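PDB 6BVD: light Chain from Clostridium botulinum, which acts as the zinc protease of the mosaic botulinum neurotoxin type HA and probably cleaves a SNARE protein needed for neurotransmitter release. Local coordinates for residues A[200-205]-A[217-222]; A[375-380]-A[426-431]; A[121-126]-A[185-190]; A[117-122]-A[295-300]. All blocks are in the same frame, centred on the assembly; numbering follows the deposited sequence.

Interaction 1 of 4, residues A[200-205]-A[217-222]; sequences EYATAF and LFIKDP
F205 and F218 make the tight end of this contact. Their backbones exchange two hydrogen bonds, F205 N to F218 O (3.0 Å) and F218 N to F205 O (2.9 Å), making them an antiparallel hydrogen-bonded pair. F205 CG stands between the backbone N and the carbonyl carbon (chi1 57°), from where the ring reaches under F218 CB. That carbon lies over one face of the ring, toward its rim, with F218 CB 3.5 Å from F205 CZ. The F205 and F218 rings are nearly parallel but slid apart and barely overlap. At the edge of the F205 ring, in its plane, K220 CG stands 3.8 Å from CD2. A204 and I219 turn to the opposite face of the sheet, where I407 of strand 406-408 packs against both. The looser side consists of a weak hydrogen bond of 3.4 Å from K220 N to T203 O and a touch of A202 CB on I219 CD1 at 4.1 Å. The exception there is the extended K220 side chain, which runs alongside partly exposed T203 and donates from NZ to OG1 at 2.6 Å. D221 then N-caps helix 222-237, which carries the zinc ligands H228 and H232. The pairing is that of a beta hairpin, 201-208 with 215-219, set inside an antiparallel sheet and leading into the zinc-binding helix of the protease.

Interaction 2 of 4, residues A[375-380]-A[426-431]; sequences PFYLPN and VVRLCS
Y377 and R428 set off side by side, Y377 with CG anti to the backbone N (chi1 177°) and R428 with CG anti to the carbonyl carbon (chi1 -66°). They are a hydrogen-bonded pair of an antiparallel ladder, in which strand 428-429 is an outermost strand of the five-stranded sheet. R428 N to Y377 O and Y377 N to R428 O are both 2.8 Å, each donor in the carbonyl plane of its acceptor. C430 N adds a straighter bond to P375 O. On the face carrying Y377 and R428, the arginine chain stays extended as far as NE. Its guanidinium plane stands 53° from the Y377 ring, with NH1 at the ring's edge, 3.7 Å from CE2. P379 CB lies over one face of the guanidinium, offset toward the rim and 3.7 Å from NH2. The charged group of exposed R428 is thus flanked by an aromatic edge and a proline. On the face of F376 and L429 the contacts are apolar. The F376 ring brings CE1 to 3.9 Å from L429 CD1. L378 and V427 extend this layer, their side chains side by side and pointing the same way, with L378 CD2 3.6 Å from V427 CG1. I219 of the hairpin and I407 of strand 406-408 continue it, I219 touching F376, L378 and V427, I407 touching F376 and V427. Beyond the Y377-R428 pair the ladder ends, and at N380 one water accepts from N380 N at 2.8 Å and donates to V426 O at 2.7 Å.

Interaction 3 of 4, residues A[121-126]-A[185-190]; sequences GNSYTQ and YKDGFG
F189 meets the turn at 121-126 with its whole side chain. CB begins the contact 3.6 Å from G121 O. CG stays close to the same oxygen, and CD1 comes nearest to it, at 3.4 Å. CE1, next along, lies near both G121 O and N122 CA. Along the other edge, CD2 approaches N122 CA at 3.9 Å, and CE2 lies 3.7 Å from S123 N. At the tip, CZ reaches N122 C and N122 CA. N122 CA itself sits over the middle of the ring face, only 6° off the normal through the centroid, in a CH-pi contact. The backbone that covers the ring is held by its own bonds. N122 N donates to T125 OG1, N122 OD1 accepts from Y124 N in an Asx turn, and a type I beta turn runs from N122 to T125. At its phi of 162° and psi of 167°, G121 avoids the clash that a CB would make with the preceding carbonyl oxygen. I297 and R300 of helix 280-301 also touch F189, and F189 O pairs with Y119 N nearby. Between 121-126 and 185-190 there is no direct hydrogen bond. A water near the exposed S123 accepts from S123 N at 3.1 Å and donates to D187 OD2 at 2.9 Å, so the contact probably rests on dispersion, a CH against a pi face and this one water bridge.

Interaction 4 of 4, residues A[117-122]-A[295-300]; sequences IPYLGN and KRIASR
Y119 meets two side chains of helix 280-301, I297 and R300, which approach from the same side of its ring plane, I297 toward CD1 and R300 at the hydroxyl end. Y119 and I297 slide past each other in opposite directions, with I297 CG2 set obliquely to the ring and 4.0 Å from CD1. Y119 and R300 instead cross obliquely, the ring and guanidinium planes 79° apart. The contact at this end is made by the aliphatic part of the arginine, whose CD lies 3.6 Å from Y119 OH. The chain then bends at chi3 (-81°), which puts NE off the line of the methylenes. The guanidinium beyond it has N122 CA over one face. R300 NH2 donates to N122 O, and although the atoms are only 2.7 Å apart the bond is weak, bent to 117° at the hydrogen. A water lies in the plane of both flat groups, at their edges. It is 2.8 Å from Y119 OH and accepts a weak bond from R300 NH1 at 3.4 Å, so the phenol and the buried guanidinium are also joined through solvent. G121 has its CA 4.4 Å from R300 NH1. The ring of Y320, on helix 313-323, also meets that of Y119. L120 is the centre of an inverse gamma turn, closed by a weak G121 N to Y119 O bond. This is loop-on-helix packing, an irregular segment with a tight turn laid against one face of a long helix of the protease fold.

How the interactions relate
Interactions 1 and 2 belong to one five-stranded sheet and touch, strand 201-208 lying beside strand 373-377. Interaction 1 is buried at the inner hairpin, interaction 2 only partly buried at an outermost strand. Both are backbone ladders; interaction 1 has apolar side chains on both faces, interaction 2 an apolar face and one carrying Y377 and R428. Interactions 3 and 4 sit on the opposite side of the chain's centre, about 37 to 45 Å away between centres. They share G121 and N122, and F189 O takes a probable hydrogen bond from Y119 N, so one loop is held by a second loop and by helix 280-301. Both are largely buried, with rings and water-mediated bonds replacing strand pairing.

Interaction 1 of 4, residues A[200-205]-A[217-222]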
# COMPACT_ATOMS: atom_id res chain seq x y z
N GLU A 200 8.74 4.15 -15.96
CA GLU A 200 8.58 5.60 -15.98
C GLU A 200 8.32 6.23 -17.36
O GLU A 200 8.10 7.43 -17.43
CB GLU A 200 9.82 6.27 -15.40
CG GLU A 200 10.05 5.92 -13.92
CD GLU A 200 11.16 6.75 -13.31
OE1 GLU A 200 12.34 6.49 -13.61
OE2 GLU A 200 10.84 7.67 -12.55
N TYR A 201 8.36 5.44 -18.42
CA TYR A 201 8.11 5.96 -19.78
C TYR A 201 6.96 5.18 -20.40
O TYR A 201 6.97 3.96 -20.44
CB TYR A 201 9.38 5.89 -20.65
CG TYR A 201 10.46 6.84 -20.15
CD1 TYR A 201 10.55 8.15 -20.63
CD2 TYR A 201 11.34 6.46 -19.14
CE1 TYR A 201 11.51 9.04 -20.16
CE2 TYR A 201 12.30 7.33 -18.65
CZ TYR A 201 12.38 8.61 -19.17
OH TYR A 201 13.34 9.47 -18.67
N ALA A 202 5.93 5.90 -20.85
CA ALA A 202 4.67 5.27 -21.19
C ALA A 202 4.06 5.93 -22.41
O ALA A 202 4.44 7.04 -22.78
CB ALA A 202 3.71 5.38 -20.03
N THR A 203 3.12 5.24 -23.04
CA THR A 203 2.36 5.85 -24.12
C THR A 203 0.91 5.97 -23.65
O THR A 203 0.53 5.38 -22.64
CB THR A 203 2.45 5.03 -25.43
OG1 THR A 203 2.03 3.68 -25.19
CG2 THR A 203 3.88 5.03 -25.97
N ALA A 204 0.14 6.74 -24.40
CA ALA A 204 -1.30 6.92 -24.17
C ALA A 204 -2.08 6.32 -25.33
O ALA A 204 -1.51 6.06 -26.41
CB ALA A 204 -1.63 8.41 -24.02
N PHE A 205 -3.38 6.10 -25.13
CA PHE A 205 -4.24 5.61 -26.20
C PHE A 205 -5.44 6.53 -26.35
O PHE A 205 -5.69 7.34 -25.46
CB PHE A 205 -4.68 4.17 -25.92
CG PHE A 205 -5.40 4.00 -24.59
CD1 PHE A 205 -6.79 4.12 -24.51
CD2 PHE A 205 -4.68 3.74 -23.44
CE1 PHE A 205 -7.43 3.97 -23.29
CE2 PHE A 205 -5.33 3.61 -22.21
CZ PHE A 205 -6.70 3.71 -22.15
N LEU A 217 -7.26 11.44 -24.74
CA LEU A 217 -6.12 10.54 -24.54
C LEU A 217 -6.07 10.06 -23.08
O LEU A 217 -6.38 10.81 -22.16
CB LEU A 217 -4.81 11.24 -24.89
CG LEU A 217 -4.54 11.46 -26.39
CD1 LEU A 217 -3.19 12.14 -26.61
CD2 LEU A 217 -4.63 10.14 -27.15
N PHE A 218 -5.71 8.79 -22.90
CA PHE A 218 -5.59 8.19 -21.57
C PHE A 218 -4.20 7.58 -21.39
O PHE A 218 -3.74 6.84 -22.24
CB PHE A 218 -6.68 7.13 -21.38
CG PHE A 218 -8.08 7.70 -21.30
CD1 PHE A 218 -8.78 7.98 -22.47
CD2 PHE A 218 -8.70 7.94 -20.08
CE1 PHE A 218 -10.09 8.52 -22.43
CE2 PHE A 218 -10.01 8.46 -20.02
CZ PHE A 218 -10.70 8.76 -21.21
N ILE A 219 -3.52 7.91 -20.30
CA ILE A 219 -2.20 7.35 -20.06
C ILE A 219 -2.37 5.91 -19.53
O ILE A 219 -3.34 5.58 -18.83
CB ILE A 219 -1.36 8.23 -19.09
CG1 ILE A 219 0.13 7.84 -19.11
CG2 ILE A 219 -1.93 8.21 -17.68
CD1 ILE A 219 0.84 8.22 -20.41
N LYS A 220 -1.43 5.04 -19.88
CA LYS A 220 -1.49 3.65 -19.49
C LYS A 220 -0.96 3.49 -18.07
O LYS A 220 -0.01 4.18 -17.69
CB LYS A 220 -0.69 2.79 -20.50
CG LYS A 220 -1.35 2.78 -21.91
CD LYS A 220 -0.39 2.30 -22.99
CE LYS A 220 -1.11 2.43 -24.33
NZ LYS A 220 -0.20 2.28 -25.48
N ASP A 221 -1.59 2.61 -17.30
CA ASP A 221 -1.16 2.28 -15.92
C ASP A 221 0.06 1.34 -16.00
O ASP A 221 -0.05 0.27 -16.54
CB ASP A 221 -2.31 1.63 -15.16
CG ASP A 221 -1.99 1.38 -13.68
OD1 ASP A 221 -0.85 0.93 -13.39
OD2 ASP A 221 -2.87 1.63 -12.82
N PRO A 222 1.23 1.76 -15.48
CA PRO A 222 2.43 0.89 -15.55
C PRO A 222 2.23 -0.50 -14.95
O PRO A 222 2.91 -1.41 -15.41
CB PRO A 222 3.48 1.68 -14.74
CG PRO A 222 3.11 3.10 -14.93
CD PRO A 222 1.55 3.09 -14.92

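Interaction 2 of 4, residues A[375-380]-A[426-431]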
# COMPACT_ATOMS: atom_id res chain seq x y z
N PRO A 375 5.70 9.80 -26.74
CA PRO A 375 5.56 9.19 -25.41
C PRO A 375 5.66 10.18 -24.24
O PRO A 375 5.98 11.36 -24.43
CB PRO A 375 6.72 8.19 -25.37
CG PRO A 375 7.80 8.87 -26.11
CD PRO A 375 7.08 9.63 -27.26
N PHE A 376 5.40 9.66 -23.04
CA PHE A 376 5.34 10.44 -21.81
C PHE A 376 6.30 9.96 -20.73
O PHE A 376 6.55 8.77 -20.59
CB PHE A 376 3.91 10.42 -21.24
CG PHE A 376 2.88 11.01 -22.17
CD1 PHE A 376 2.64 12.38 -22.16
CD2 PHE A 376 2.18 10.22 -23.05
CE1 PHE A 376 1.69 12.96 -23.05
CE2 PHE A 376 1.23 10.80 -23.94
CZ PHE A 376 1.00 12.16 -23.92
N TYR A 377 6.83 10.90 -19.97
CA TYR A 377 7.52 10.58 -18.72
C TYR A 377 6.52 10.68 -17.56
O TYR A 377 5.70 11.61 -17.53
CB TYR A 377 8.68 11.53 -18.52
CG TYR A 377 9.47 11.38 -17.25
CD1 TYR A 377 10.12 10.19 -16.94
CD2 TYR A 377 9.63 12.46 -16.39
CE1 TYR A 377 10.89 10.08 -15.79
CE2 TYR A 377 10.39 12.35 -15.22
CZ TYR A 377 11.01 11.15 -14.93
OH TYR A 377 11.76 11.05 -13.79
N LEU A 378 6.56 9.71 -16.64
CA LEU A 378 5.71 9.69 -15.45
C LEU A 378 6.56 9.96 -14.21
O LEU A 378 7.08 9.02 -13.61
CB LEU A 378 5.03 8.33 -15.28
CG LEU A 378 4.40 7.74 -16.54
CD1 LEU A 378 3.77 6.41 -16.28
CD2 LEU A 378 3.39 8.72 -17.10
N PRO A 379 6.71 11.24 -13.83
CA PRO A 379 7.66 11.67 -12.80
C PRO A 379 7.32 11.29 -11.35
O PRO A 379 8.26 11.28 -10.52
CB PRO A 379 7.65 13.19 -12.94
CG PRO A 379 6.27 13.50 -13.46
CD PRO A 379 5.96 12.37 -14.40
N ASN A 380 6.06 10.97 -11.04
CA ASN A 380 5.65 10.80 -9.65
C ASN A 380 4.87 9.55 -9.30
O ASN A 380 3.89 9.61 -8.56
CB ASN A 380 4.82 12.02 -9.22
CG ASN A 380 5.56 13.32 -9.39
OD1 ASN A 380 5.16 14.18 -10.18
ND2 ASN A 380 6.68 13.45 -8.68
N VAL A 426 1.17 14.27 -13.36
CA VAL A 426 0.87 12.92 -13.78
C VAL A 426 1.80 12.48 -14.91
O VAL A 426 2.41 11.43 -14.84
CB VAL A 426 -0.59 12.76 -14.24
CG1 VAL A 426 -0.86 11.31 -14.60
CG2 VAL A 426 -1.57 13.24 -13.16
N VAL A 427 1.85 13.30 -15.97
CA VAL A 427 2.64 13.05 -17.18
C VAL A 427 3.44 14.27 -17.66
O VAL A 427 3.01 15.41 -17.46
CB VAL A 427 1.74 12.59 -18.35
CG1 VAL A 427 1.07 11.29 -18.02
CG2 VAL A 427 0.69 13.68 -18.72
N ARG A 428 4.58 14.03 -18.31
CA ARG A 428 5.29 15.06 -19.08
C ARG A 428 5.53 14.56 -20.50
O ARG A 428 6.10 13.50 -20.70
CB ARG A 428 6.63 15.43 -18.46
CG ARG A 428 6.55 16.12 -17.12
CD ARG A 428 7.94 16.45 -16.63
NE ARG A 428 7.97 16.67 -15.19
CZ ARG A 428 9.05 16.45 -14.44
NH1 ARG A 428 10.16 16.01 -15.02
NH2 ARG A 428 9.02 16.67 -13.13
N LEU A 429 5.08 15.33 -21.49
CA LEU A 429 5.31 14.94 -22.88
C LEU A 429 6.82 15.00 -23.17
O LEU A 429 7.46 15.99 -22.85
CB LEU A 429 4.51 15.86 -23.83
CG LEU A 429 4.66 15.61 -25.33
CD1 LEU A 429 4.21 14.21 -25.70
CD2 LEU A 429 3.86 16.64 -26.14
N CYS A 430 7.37 13.93 -23.74
CA CYS A 430 8.80 13.85 -24.05
C CYS A 430 9.14 14.64 -25.29
O CYS A 430 8.29 14.83 -26.15
CB CYS A 430 9.22 12.40 -24.26
SG CYS A 430 9.14 11.38 -22.80
N SER A 431 10.38 15.11 -25.39
CA SER A 431 10.85 15.84 -26.57
C SER A 431 10.63 15.05 -27.86
O SER A 431 11.45 14.21 -28.24
CB SER A 431 12.33 16.19 -26.43
OG SER A 431 13.14 15.05 -26.71
O HOH W 1 3.66 10.95 -12.47

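Interaction 3 of 4, residues A[121-126]-A[185-190]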
# COMPACT_ATOMS: atom_id res chain seq x y z
N GLY A 121 15.53 -29.95 -18.27
CA GLY A 121 15.99 -30.67 -19.44
C GLY A 121 15.41 -30.02 -20.67
O GLY A 121 14.50 -29.17 -20.54
N ASN A 122 15.94 -30.38 -21.83
CA ASN A 122 15.41 -29.85 -23.08
C ASN A 122 15.69 -30.80 -24.24
O ASN A 122 16.11 -31.95 -24.02
CB ASN A 122 15.99 -28.45 -23.34
CG ASN A 122 17.53 -28.45 -23.42
OD1 ASN A 122 18.11 -29.00 -24.33
ND2 ASN A 122 18.17 -27.77 -22.47
N SER A 123 15.46 -30.36 -25.48
CA SER A 123 15.59 -31.28 -26.60
C SER A 123 16.97 -31.93 -26.71
O SER A 123 17.05 -33.08 -27.11
CB SER A 123 15.27 -30.58 -27.92
OG SER A 123 13.88 -30.30 -27.92
N TYR A 124 18.01 -31.22 -26.29
CA TYR A 124 19.39 -31.67 -26.43
C TYR A 124 20.05 -32.09 -25.12
O TYR A 124 21.28 -31.99 -25.00
CB TYR A 124 20.20 -30.56 -27.06
CG TYR A 124 19.74 -30.26 -28.47
CD1 TYR A 124 19.33 -31.28 -29.32
CD2 TYR A 124 19.68 -28.97 -28.93
CE1 TYR A 124 18.88 -31.00 -30.65
CE2 TYR A 124 19.23 -28.68 -30.24
CZ TYR A 124 18.84 -29.70 -31.08
OH TYR A 124 18.39 -29.40 -32.37
N THR A 125 19.25 -32.56 -24.15
CA THR A 125 19.81 -33.17 -22.92
C THR A 125 19.27 -34.60 -22.80
O THR A 125 18.29 -34.95 -23.46
CB THR A 125 19.50 -32.34 -21.64
OG1 THR A 125 18.08 -32.27 -21.41
CG2 THR A 125 20.05 -30.92 -21.73
N GLN A 126 19.94 -35.45 -22.01
CA GLN A 126 19.52 -36.84 -21.84
C GLN A 126 18.15 -36.98 -21.16
O GLN A 126 17.91 -36.38 -20.10
CB GLN A 126 20.55 -37.61 -21.00
CG GLN A 126 21.89 -37.75 -21.67
CD GLN A 126 22.78 -36.54 -21.43
OE1 GLN A 126 22.39 -35.57 -20.75
NE2 GLN A 126 23.99 -36.57 -22.01
N TYR A 185 12.02 -22.74 -24.02
CA TYR A 185 10.85 -21.94 -23.72
C TYR A 185 9.78 -21.93 -24.86
O TYR A 185 8.68 -21.35 -24.64
CB TYR A 185 11.27 -20.51 -23.38
CG TYR A 185 12.02 -19.84 -24.50
CD1 TYR A 185 11.36 -19.03 -25.43
CD2 TYR A 185 13.40 -20.03 -24.66
CE1 TYR A 185 12.02 -18.41 -26.44
CE2 TYR A 185 14.06 -19.41 -25.66
CZ TYR A 185 13.39 -18.60 -26.56
OH TYR A 185 14.06 -18.00 -27.59
N LYS A 186 10.12 -22.51 -26.01
CA LYS A 186 9.20 -22.66 -27.17
C LYS A 186 8.77 -24.11 -27.37
O LYS A 186 7.88 -24.41 -28.18
CB LYS A 186 9.84 -22.16 -28.47
CG LYS A 186 10.29 -20.71 -28.42
CD LYS A 186 11.03 -20.25 -29.69
CE LYS A 186 10.09 -19.87 -30.82
NZ LYS A 186 10.85 -19.30 -31.97
N ASP A 187 9.37 -25.01 -26.59
CA ASP A 187 9.17 -26.43 -26.81
C ASP A 187 8.51 -27.19 -25.63
O ASP A 187 8.73 -28.39 -25.52
CB ASP A 187 10.53 -27.11 -27.10
CG ASP A 187 11.19 -26.62 -28.37
OD1 ASP A 187 10.49 -26.16 -29.32
OD2 ASP A 187 12.43 -26.68 -28.43
N GLY A 188 7.71 -26.51 -24.79
CA GLY A 188 7.05 -27.16 -23.66
C GLY A 188 7.84 -27.21 -22.34
O GLY A 188 7.25 -27.30 -21.29
N PHE A 189 9.18 -27.21 -22.41
CA PHE A 189 10.04 -27.24 -21.22
C PHE A 189 10.06 -25.96 -20.40
O PHE A 189 10.00 -25.97 -19.15
CB PHE A 189 11.49 -27.60 -21.64
CG PHE A 189 11.59 -28.86 -22.43
CD1 PHE A 189 11.53 -30.09 -21.79
CD2 PHE A 189 11.76 -28.84 -23.83
CE1 PHE A 189 11.65 -31.26 -22.51
CE2 PHE A 189 11.87 -30.01 -24.55
CZ PHE A 189 11.82 -31.22 -23.90
N GLY A 190 10.14 -24.83 -21.10
CA GLY A 190 10.24 -23.54 -20.46
C GLY A 190 11.70 -23.21 -20.22
O GLY A 190 12.59 -24.05 -20.41
O HOH W 2 14.38 -27.58 -26.49

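Interaction 4 of 4, residues A[117-122]-A[295-300]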
# COMPACT_ATOMS: atom_id res chain seq x y z
N ILE A 117 8.01 -23.43 -12.58
CA ILE A 117 9.45 -23.56 -12.82
C ILE A 117 9.77 -24.32 -14.14
O ILE A 117 9.06 -25.23 -14.56
CB ILE A 117 10.10 -24.25 -11.65
CG1 ILE A 117 9.65 -25.70 -11.61
CG2 ILE A 117 9.78 -23.52 -10.29
CD1 ILE A 117 10.56 -26.57 -10.73
N PRO A 118 10.86 -23.96 -14.83
CA PRO A 118 11.21 -24.70 -16.06
C PRO A 118 11.49 -26.20 -15.84
O PRO A 118 11.93 -26.57 -14.76
CB PRO A 118 12.48 -24.00 -16.53
CG PRO A 118 12.39 -22.66 -15.96
CD PRO A 118 11.74 -22.80 -14.62
N TYR A 119 11.20 -27.04 -16.83
CA TYR A 119 11.58 -28.45 -16.77
C TYR A 119 13.11 -28.53 -16.76
O TYR A 119 13.76 -27.76 -17.46
CB TYR A 119 11.03 -29.24 -17.96
CG TYR A 119 11.28 -30.75 -17.87
CD1 TYR A 119 10.43 -31.56 -17.15
CD2 TYR A 119 12.44 -31.33 -18.41
CE1 TYR A 119 10.65 -32.93 -17.03
CE2 TYR A 119 12.68 -32.69 -18.26
CZ TYR A 119 11.78 -33.48 -17.58
OH TYR A 119 12.00 -34.84 -17.46
N LEU A 120 13.65 -29.46 -15.97
CA LEU A 120 15.12 -29.67 -15.88
C LEU A 120 15.60 -30.53 -17.07
O LEU A 120 15.98 -31.71 -16.94
CB LEU A 120 15.51 -30.30 -14.52
CG LEU A 120 15.18 -29.43 -13.29
CD1 LEU A 120 15.58 -30.13 -11.93
CD2 LEU A 120 15.78 -28.01 -13.34
N GLY A 121 15.53 -29.95 -18.27
CA GLY A 121 15.99 -30.67 -19.44
C GLY A 121 15.41 -30.02 -20.67
O GLY A 121 14.50 -29.17 -20.54
N ASN A 122 15.94 -30.38 -21.83
CA ASN A 122 15.41 -29.85 -23.08
C ASN A 122 15.69 -30.80 -24.24
O ASN A 122 16.11 -31.95 -24.02
CB ASN A 122 15.99 -28.45 -23.34
CG ASN A 122 17.53 -28.45 -23.42
OD1 ASN A 122 18.11 -29.00 -24.33
ND2 ASN A 122 18.17 -27.77 -22.47
N LYS A 295 3.01 -34.20 -24.35
CA LYS A 295 3.07 -35.67 -24.44
C LYS A 295 4.53 -36.17 -24.41
O LYS A 295 4.83 -37.22 -23.80
CB LYS A 295 2.39 -36.20 -25.69
CG LYS A 295 0.85 -36.28 -25.61
CD LYS A 295 0.24 -36.71 -26.95
CE LYS A 295 -1.30 -36.77 -26.86
NZ LYS A 295 -1.96 -37.05 -28.16
N ARG A 296 5.40 -35.46 -25.12
CA ARG A 296 6.82 -35.81 -25.09
C ARG A 296 7.40 -35.63 -23.69
O ARG A 296 8.21 -36.44 -23.27
CB ARG A 296 7.61 -34.97 -26.08
CG ARG A 296 7.27 -35.27 -27.53
CD ARG A 296 8.11 -34.46 -28.49
NE ARG A 296 7.75 -34.68 -29.90
CZ ARG A 296 8.26 -34.00 -30.93
NH1 ARG A 296 9.18 -33.06 -30.73
NH2 ARG A 296 7.86 -34.26 -32.16
N ILE A 297 6.98 -34.59 -22.97
CA ILE A 297 7.52 -34.37 -21.61
C ILE A 297 7.03 -35.45 -20.65
O ILE A 297 7.81 -35.94 -19.84
CB ILE A 297 7.22 -32.96 -21.11
CG1 ILE A 297 8.03 -31.96 -21.93
CG2 ILE A 297 7.48 -32.76 -19.58
CD1 ILE A 297 7.68 -30.52 -21.66
N ALA A 298 5.79 -35.92 -20.81
CA ALA A 298 5.28 -37.01 -19.97
C ALA A 298 6.09 -38.28 -20.16
O ALA A 298 6.40 -38.98 -19.19
CB ALA A 298 3.79 -37.28 -20.26
N SER A 299 6.40 -38.57 -21.42
CA SER A 299 7.20 -39.74 -21.81
C SER A 299 8.62 -39.69 -21.24
O SER A 299 9.17 -40.70 -20.79
CB SER A 299 7.23 -39.84 -23.34
OG SER A 299 7.83 -41.03 -23.76
N ARG A 300 9.21 -38.51 -21.29
CA ARG A 300 10.56 -38.29 -20.81
C ARG A 300 10.61 -38.36 -19.27
O ARG A 300 11.58 -38.85 -18.69
CB ARG A 300 11.07 -36.94 -21.34
CG ARG A 300 12.38 -36.51 -20.78
CD ARG A 300 12.61 -35.04 -20.98
NE ARG A 300 13.08 -34.76 -22.32
CZ ARG A 300 14.33 -34.44 -22.63
NH1 ARG A 300 15.28 -34.37 -21.70
NH2 ARG A 300 14.63 -34.20 -23.90
O HOH W 3 14.43 -35.47 -18.63